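Local coordinates for protein gamma-resorcylate decarboxylase (Polaromonas, PDB 4QRO) that probably catalyses the manganese-dependent, non-oxidative decarboxylation of gamma-resorcylate (2,6-dihydroxybenzoate) to resorcinol, at residues K4-H10 and F284-F290; D158-L163 and K213-G217. All coordinates share one frame; numbering follows the deposited sequence.

Contact 1 and contact 2 belong to one barrel of parallel strands, the (beta/alpha)8 architecture of the amidohydrolases, and their centres lie about 14 Å apart. Contact 1 joins the first strand, 4-11, to the loop that leaves strand 282-283, closing the barrel where its first and last strands come together. Contact 2 pairs strands 161-164 and 214-216 within the second half. Along the chain, 158-163 and 213-217 fall between K4-H10 and F284-F290. The two contacts meet in the barrel interior: E8 OE2 lies 2.4 Å from Y162 OH, a probable hydrogen bond, which makes contact 2 a second shell for the metal site held by contact 1.

Contact 1 (K4-H10 and F284-F290); sequences KIALEEH and FSTDWPF. With MN (manganese (II) ion), chain K; 38L (2-nitrobenzene-1,3-diol), chain M.
E8, H10 and D287 converge on one manganese ion, with E8 OE1, H10 NE2 and D287 OD1 each 2.2 Å from the metal; H164 is the fourth protein ligand. In E8 the CG swings opposite the backbone N (chi1 -158°) and the chain then runs straight, alongside D287 and pointing the same way, their carboxylate planes 67° apart. The second oxygens have partners of their own: E8 OE2 bonds to Y162 and S262, D287 OD2 to H218. D287 OD1 also lies in the plane of the H10 imidazole, at its edge. The F290 ring meets H10 CD2 at its edge and offers one face to the inhibitor, whose CAC sits 3.4 Å above the centre of the F290 ring.

Farther from the metal, E9 bends at chi2 and curls back, so that OE1 takes two N-H groups: T286 N on its syn lone pair, at 3.0 Å and an N-H...O angle of 164°, and E8 N on the anti side, well out of the carboxylate plane. The small hydroxyl of S285 suits a spot between two backbones, OG accepting from L7 N at 2.9 Å and donating to F284 O at 2.6 Å. At the far end the long aliphatic part of K4 crosses the F284 ring, CD 4.0 Å above the plane toward the rim, while NZ goes on to M1 O and H50 O.

The inhibitor chelates manganese through a nitro oxygen, OAK, and a phenolic oxygen, OAI, consistent with a substrate bound through carboxylate and adjacent hydroxyl.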
loop_
_atom_site.group_PDB
_atom_site.type_symbol
_atom_site.label_atom_id
_atom_site.label_comp_id
_atom_site.label_asym_id
_atom_site.label_seq_id
_atom_site.Cartn_x
_atom_site.Cartn_y
_atom_site.Cartn_z
ATOM N N LYS A 4 -25.041 -5.897 15.306
ATOM C CA LYS A 4 -24.040 -5.690 14.258
ATOM C C LYS A 4 -24.032 -6.841 13.261
ATOM O O LYS A 4 -24.414 -7.991 13.567
ATOM C CB LYS A 4 -22.620 -5.489 14.806
ATOM C CG LYS A 4 -22.424 -4.192 15.581
ATOM C CD LYS A 4 -20.990 -3.995 16.061
ATOM C CE LYS A 4 -20.513 -5.050 17.060
ATOM N NZ LYS A 4 -21.046 -4.909 18.442
ATOM N N ILE A 5 -23.622 -6.496 12.053
ATOM C CA ILE A 5 -23.470 -7.456 10.989
ATOM C C ILE A 5 -21.984 -7.470 10.625
ATOM O O ILE A 5 -21.358 -6.422 10.515
ATOM C CB ILE A 5 -24.337 -7.080 9.768
ATOM C CG1 ILE A 5 -25.832 -7.073 10.144
ATOM C CG2 ILE A 5 -24.030 -8.004 8.598
ATOM C CD1 ILE A 5 -26.719 -6.414 9.114
ATOM N N ALA A 6 -21.433 -8.665 10.483
ATOM C CA ALA A 6 -20.006 -8.852 10.225
ATOM C C ALA A 6 -19.872 -9.741 9.011
ATOM O O ALA A 6 -20.682 -10.667 8.848
ATOM C CB ALA A 6 -19.356 -9.439 11.444
ATOM N N LEU A 7 -18.958 -9.416 8.097
ATOM C CA LEU A 7 -18.852 -10.157 6.824
ATOM C C LEU A 7 -17.469 -10.552 6.309
ATOM O O LEU A 7 -17.318 -10.840 5.130
ATOM C CB LEU A 7 -19.606 -9.405 5.705
ATOM C CG LEU A 7 -19.160 -7.979 5.373
ATOM C CD1 LEU A 7 -19.286 -7.718 3.885
ATOM C CD2 LEU A 7 -19.949 -6.952 6.183
ATOM N N GLU A 8 -16.453 -10.517 7.153
ATOM C CA GLU A 8 -15.209 -11.217 6.862
ATOM C C GLU A 8 -14.965 -12.177 8.012
ATOM O O GLU A 8 -14.136 -11.945 8.893
ATOM C CB GLU A 8 -14.008 -10.270 6.653
ATOM C CG GLU A 8 -12.915 -10.960 5.845
ATOM C CD GLU A 8 -11.662 -10.127 5.625
ATOM O OE1 GLU A 8 -10.546 -10.671 5.828
ATOM O OE2 GLU A 8 -11.788 -8.969 5.178
ATOM N N GLU A 9 -15.705 -13.276 7.973
ATOM C CA GLU A 9 -15.853 -14.173 9.089
ATOM C C GLU A 9 -15.705 -15.582 8.487
ATOM O O GLU A 9 -16.549 -16.059 7.704
ATOM C CB GLU A 9 -17.228 -13.982 9.781
ATOM C CG GLU A 9 -17.778 -12.533 9.874
ATOM C CD GLU A 9 -16.862 -11.541 10.597
ATOM O OE1 GLU A 9 -16.607 -10.419 10.052
ATOM O OE2 GLU A 9 -16.395 -11.855 11.717
ATOM N N HIS A 10 -14.591 -16.210 8.807
ATOM C CA HIS A 10 -14.137 -17.354 8.071
ATOM C C HIS A 10 -14.376 -18.665 8.800
ATOM O O HIS A 10 -14.394 -18.715 10.024
ATOM C CB HIS A 10 -12.640 -17.241 7.794
ATOM C CG HIS A 10 -12.235 -16.010 7.047
ATOM N ND1 HIS A 10 -12.567 -15.797 5.725
ATOM C CD2 HIS A 10 -11.451 -14.968 7.417
ATOM C CE1 HIS A 10 -12.041 -14.651 5.324
ATOM N NE2 HIS A 10 -11.346 -14.138 6.326
ATOM N N PHE A 284 -18.609 -2.782 9.136
ATOM C CA PHE A 284 -17.988 -3.512 10.229
ATOM C C PHE A 284 -17.669 -4.936 9.783
ATOM O O PHE A 284 -18.421 -5.536 9.032
ATOM C CB PHE A 284 -18.886 -3.506 11.477
ATOM C CG PHE A 284 -18.330 -4.309 12.639
ATOM C CD1 PHE A 284 -17.256 -3.855 13.384
ATOM C CD2 PHE A 284 -18.869 -5.542 12.959
ATOM C CE1 PHE A 284 -16.777 -4.592 14.454
ATOM C CE2 PHE A 284 -18.388 -6.282 14.004
ATOM C CZ PHE A 284 -17.325 -5.820 14.750
ATOM N N SER A 285 -16.503 -5.433 10.183
ATOM C CA SER A 285 -16.167 -6.857 10.058
ATOM C C SER A 285 -15.014 -7.112 10.995
ATOM O O SER A 285 -14.395 -6.167 11.473
ATOM C CB SER A 285 -15.789 -7.231 8.627
ATOM O OG SER A 285 -16.960 -7.271 7.809
ATOM N N THR A 286 -14.739 -8.380 11.271
ATOM C CA THR A 286 -13.777 -8.738 12.283
ATOM C C THR A 286 -12.533 -9.458 11.740
ATOM O O THR A 286 -11.430 -9.193 12.221
ATOM C CB THR A 286 -14.426 -9.625 13.377
ATOM O OG1 THR A 286 -14.726 -10.902 12.825
ATOM C CG2 THR A 286 -15.698 -9.016 13.912
ATOM N N ASP A 287 -12.701 -10.344 10.736
ATOM C CA ASP A 287 -11.661 -11.296 10.307
ATOM C C ASP A 287 -11.479 -12.472 11.288
ATOM O O ASP A 287 -10.457 -13.134 11.275
ATOM C CB ASP A 287 -10.325 -10.606 10.071
ATOM C CG ASP A 287 -9.533 -11.218 8.917
ATOM O OD1 ASP A 287 -9.960 -12.247 8.309
ATOM O OD2 ASP A 287 -8.468 -10.639 8.617
ATOM N N TRP A 288 -12.474 -12.713 12.119
ATOM C CA TRP A 288 -12.513 -13.923 12.919
ATOM C C TRP A 288 -12.339 -15.078 11.954
ATOM O O TRP A 288 -12.955 -15.070 10.883
ATOM C CB TRP A 288 -13.822 -14.026 13.684
ATOM C CG TRP A 288 -14.009 -15.287 14.480
ATOM C CD1 TRP A 288 -14.753 -16.393 14.093
ATOM C CD2 TRP A 288 -13.507 -15.585 15.787
ATOM N NE1 TRP A 288 -14.730 -17.337 15.075
ATOM C CE2 TRP A 288 -13.971 -16.885 16.127
ATOM C CE3 TRP A 288 -12.684 -14.908 16.692
ATOM C CZ2 TRP A 288 -13.676 -17.497 17.364
ATOM C CZ3 TRP A 288 -12.388 -15.526 17.940
ATOM C CH2 TRP A 288 -12.877 -16.809 18.244
ATOM N N PRO A 289 -11.495 -16.059 12.315
ATOM C CA PRO A 289 -10.825 -16.280 13.600
ATOM C C PRO A 289 -9.371 -15.857 13.677
ATOM O O PRO A 289 -8.677 -16.168 14.669
ATOM C CB PRO A 289 -10.950 -17.790 13.776
ATOM C CG PRO A 289 -10.788 -18.289 12.391
ATOM C CD PRO A 289 -11.471 -17.289 11.498
ATOM N N PHE A 290 -8.927 -15.109 12.676
ATOM C CA PHE A 290 -7.536 -14.661 12.605
ATOM C C PHE A 290 -7.344 -13.421 13.468
ATOM O O PHE A 290 -6.196 -13.094 13.865
ATOM C CB PHE A 290 -7.136 -14.417 11.135
ATOM C CG PHE A 290 -7.302 -15.631 10.266
ATOM C CD1 PHE A 290 -6.395 -16.659 10.325
ATOM C CD2 PHE A 290 -8.408 -15.764 9.419
ATOM C CE1 PHE A 290 -6.571 -17.799 9.562
ATOM C CE2 PHE A 290 -8.584 -16.905 8.640
ATOM C CZ PHE A 290 -7.653 -17.909 8.706
HETATM MN MN MN K . -9.691 -12.628 6.199
HETATM O OAK 38L M . -7.576 -11.614 6.120
HETATM N NAG 38L M . -6.622 -11.785 6.828
HETATM O OAJ 38L M . -5.896 -10.823 7.073
HETATM C CAA 38L M . -6.369 -13.076 7.356
HETATM C CAF 38L M . -5.233 -13.245 8.142
HETATM O OAH 38L M . -4.824 -12.236 8.962
HETATM C CAE 38L M . -4.513 -14.439 8.096
HETATM C CAD 38L M . -4.955 -15.494 7.306
HETATM C CAC 38L M . -6.181 -15.396 6.652
HETATM C CAB 38L M . -6.908 -14.208 6.711
HETATM O OAI 38L M . -8.140 -14.157 6.118
#

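Contact 2 (D158-L163 and K213-G217); sequences DVPFYL and KIILG
Y162 and I215, paired across parallel strands, form the tight part of this contact. The methyl CG2 of I215 rests 3.5 Å above the plane of the Y162 ring, displaced toward its rim, in a CH-pi contact. Because chi1 of Y162 is -158°, CG standing opposite the backbone N, the ring reaches forward along the neighbouring strand and brings OH to 3.3 Å from G217 CA. G217 has no side chain, consistent with the hydroxyl lying so close to its CA. Y162 OH bonds to E8 and T260, and a phenylalanine in its place would probably leave the carboxylate of E8, a metal ligand, without one of its hydrogen-bond partners. Three backbone bonds lock the register: F161 N to K213 O (3.0 Å), I215 N to F161 O (2.9 Å) and L163 N to I215 O (3.0 Å). Beside them P160 CB, a compact ring carbon, meets I215 CD1 at 3.8 Å.

Toward D158 the packing gives way to water. The extended chain of K213 carries NZ to a long salt bridge with D158 OD1, 3.7 Å, and one water links NZ with D158 O; another joins V159 O to K213 N. The second oxygen of D158 pairs with K323. At the C-terminal end a water also joins L163 O to G217 N.

Strand 161-164 is flanked by strand 125-128 and strand 214-216 by 257-260, while helix 188-202 packs on L163 and L216, and helix 307-321 on P160 and K213.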
loop_
_atom_site.group_PDB
_atom_site.type_symbol
_atom_site.label_atom_id
_atom_site.label_comp_id
_atom_site.label_asym_id
_atom_site.label_seq_id
_atom_site.Cartn_x
_atom_site.Cartn_y
_atom_site.Cartn_z
ATOM N N ASP A 158 -26.961 -9.213 -9.128
ATOM C CA ASP A 158 -26.926 -8.064 -8.225
ATOM C C ASP A 158 -26.524 -8.453 -6.795
ATOM O O ASP A 158 -27.179 -8.075 -5.812
ATOM C CB ASP A 158 -28.266 -7.305 -8.240
ATOM C CG ASP A 158 -28.182 -5.951 -7.534
ATOM O OD1 ASP A 158 -27.085 -5.347 -7.479
ATOM O OD2 ASP A 158 -29.219 -5.491 -7.019
ATOM N N VAL A 159 -25.425 -9.197 -6.701
ATOM C CA VAL A 159 -24.799 -9.536 -5.437
ATOM C C VAL A 159 -23.325 -9.062 -5.447
ATOM O O VAL A 159 -22.685 -9.040 -6.509
ATOM C CB VAL A 159 -24.844 -11.042 -5.118
ATOM C CG1 VAL A 159 -26.280 -11.525 -4.952
ATOM C CG2 VAL A 159 -24.085 -11.860 -6.162
ATOM N N PRO A 160 -22.799 -8.672 -4.271
ATOM C CA PRO A 160 -21.409 -8.180 -4.203
ATOM C C PRO A 160 -20.353 -9.274 -4.298
ATOM O O PRO A 160 -20.643 -10.446 -4.004
ATOM C CB PRO A 160 -21.337 -7.533 -2.811
ATOM C CG PRO A 160 -22.744 -7.241 -2.447
ATOM C CD PRO A 160 -23.530 -8.386 -3.021
ATOM N N PHE A 161 -19.121 -8.875 -4.626
ATOM C CA PHE A 161 -17.989 -9.805 -4.773
ATOM C C PHE A 161 -16.922 -9.284 -3.834
ATOM O O PHE A 161 -16.505 -8.145 -3.990
ATOM C CB PHE A 161 -17.527 -9.778 -6.249
ATOM C CG PHE A 161 -16.336 -10.655 -6.577
ATOM C CD1 PHE A 161 -15.034 -10.261 -6.243
ATOM C CD2 PHE A 161 -16.497 -11.831 -7.291
ATOM C CE1 PHE A 161 -13.948 -11.045 -6.546
ATOM C CE2 PHE A 161 -15.395 -12.610 -7.632
ATOM C CZ PHE A 161 -14.124 -12.220 -7.261
ATOM N N TYR A 162 -16.503 -10.114 -2.884
ATOM C CA TYR A 162 -15.514 -9.744 -1.856
ATOM C C TYR A 162 -14.185 -10.213 -2.369
ATOM O O TYR A 162 -13.956 -11.415 -2.506
ATOM C CB TYR A 162 -15.852 -10.426 -0.529
ATOM C CG TYR A 162 -15.281 -9.766 0.709
ATOM C CD1 TYR A 162 -13.910 -9.539 0.844
ATOM C CD2 TYR A 162 -16.122 -9.389 1.772
ATOM C CE1 TYR A 162 -13.400 -8.935 1.983
ATOM C CE2 TYR A 162 -15.621 -8.779 2.915
ATOM C CZ TYR A 162 -14.262 -8.550 3.018
ATOM O OH TYR A 162 -13.780 -7.957 4.180
ATOM N N LEU A 163 -13.298 -9.268 -2.689
ATOM C CA LEU A 163 -11.997 -9.608 -3.216
ATOM C C LEU A 163 -11.075 -9.625 -1.999
ATOM O O LEU A 163 -10.669 -8.579 -1.499
ATOM C CB LEU A 163 -11.566 -8.588 -4.285
ATOM C CG LEU A 163 -10.134 -8.785 -4.831
ATOM C CD1 LEU A 163 -10.009 -10.061 -5.637
ATOM C CD2 LEU A 163 -9.707 -7.586 -5.682
ATOM N N LYS A 213 -20.661 -4.312 -7.433
ATOM C CA LYS A 213 -20.251 -3.952 -6.087
ATOM C C LYS A 213 -19.107 -4.848 -5.628
ATOM O O LYS A 213 -19.274 -6.063 -5.532
ATOM C CB LYS A 213 -21.462 -4.109 -5.184
ATOM C CG LYS A 213 -22.620 -3.210 -5.640
ATOM C CD LYS A 213 -23.808 -3.278 -4.696
ATOM C CE LYS A 213 -25.087 -2.790 -5.365
ATOM N NZ LYS A 213 -26.302 -3.213 -4.613
ATOM N N ILE A 214 -17.942 -4.242 -5.368
ATOM C CA ILE A 214 -16.772 -4.978 -4.916
ATOM C C ILE A 214 -16.482 -4.568 -3.468
ATOM O O ILE A 214 -16.523 -3.377 -3.121
ATOM C CB ILE A 214 -15.536 -4.681 -5.802
ATOM C CG1 ILE A 214 -15.893 -4.752 -7.295
ATOM C CG2 ILE A 214 -14.355 -5.580 -5.424
ATOM C CD1 ILE A 214 -16.333 -6.102 -7.809
ATOM N N ILE A 215 -16.207 -5.549 -2.623
ATOM C CA ILE A 215 -15.885 -5.307 -1.223
ATOM C C ILE A 215 -14.412 -5.620 -0.993
ATOM O O ILE A 215 -13.898 -6.656 -1.447
ATOM C CB ILE A 215 -16.726 -6.182 -0.293
ATOM C CG1 ILE A 215 -18.223 -5.985 -0.589
ATOM C CG2 ILE A 215 -16.448 -5.836 1.164
ATOM C CD1 ILE A 215 -19.121 -6.892 0.195
ATOM N N LEU A 216 -13.735 -4.721 -0.280
ATOM C CA LEU A 216 -12.362 -4.945 0.185
ATOM C C LEU A 216 -12.294 -4.935 1.711
ATOM O O LEU A 216 -12.893 -4.087 2.371
ATOM C CB LEU A 216 -11.416 -3.879 -0.359
ATOM C CG LEU A 216 -11.328 -3.721 -1.867
ATOM C CD1 LEU A 216 -10.461 -2.523 -2.202
ATOM C CD2 LEU A 216 -10.779 -4.983 -2.517
ATOM N N GLY A 217 -11.547 -5.859 2.292
ATOM C CA GLY A 217 -11.342 -5.818 3.720
ATOM C C GLY A 217 -10.221 -4.876 4.112
ATOM O O GLY A 217 -9.612 -4.201 3.269
HETATM O O HOH W 1 -25.747 -5.883 -4.298
HETATM O O HOH W 2 -22.256 -6.615 -7.922
HETATM O O HOH W 3 -9.770 -7.728 0.965
#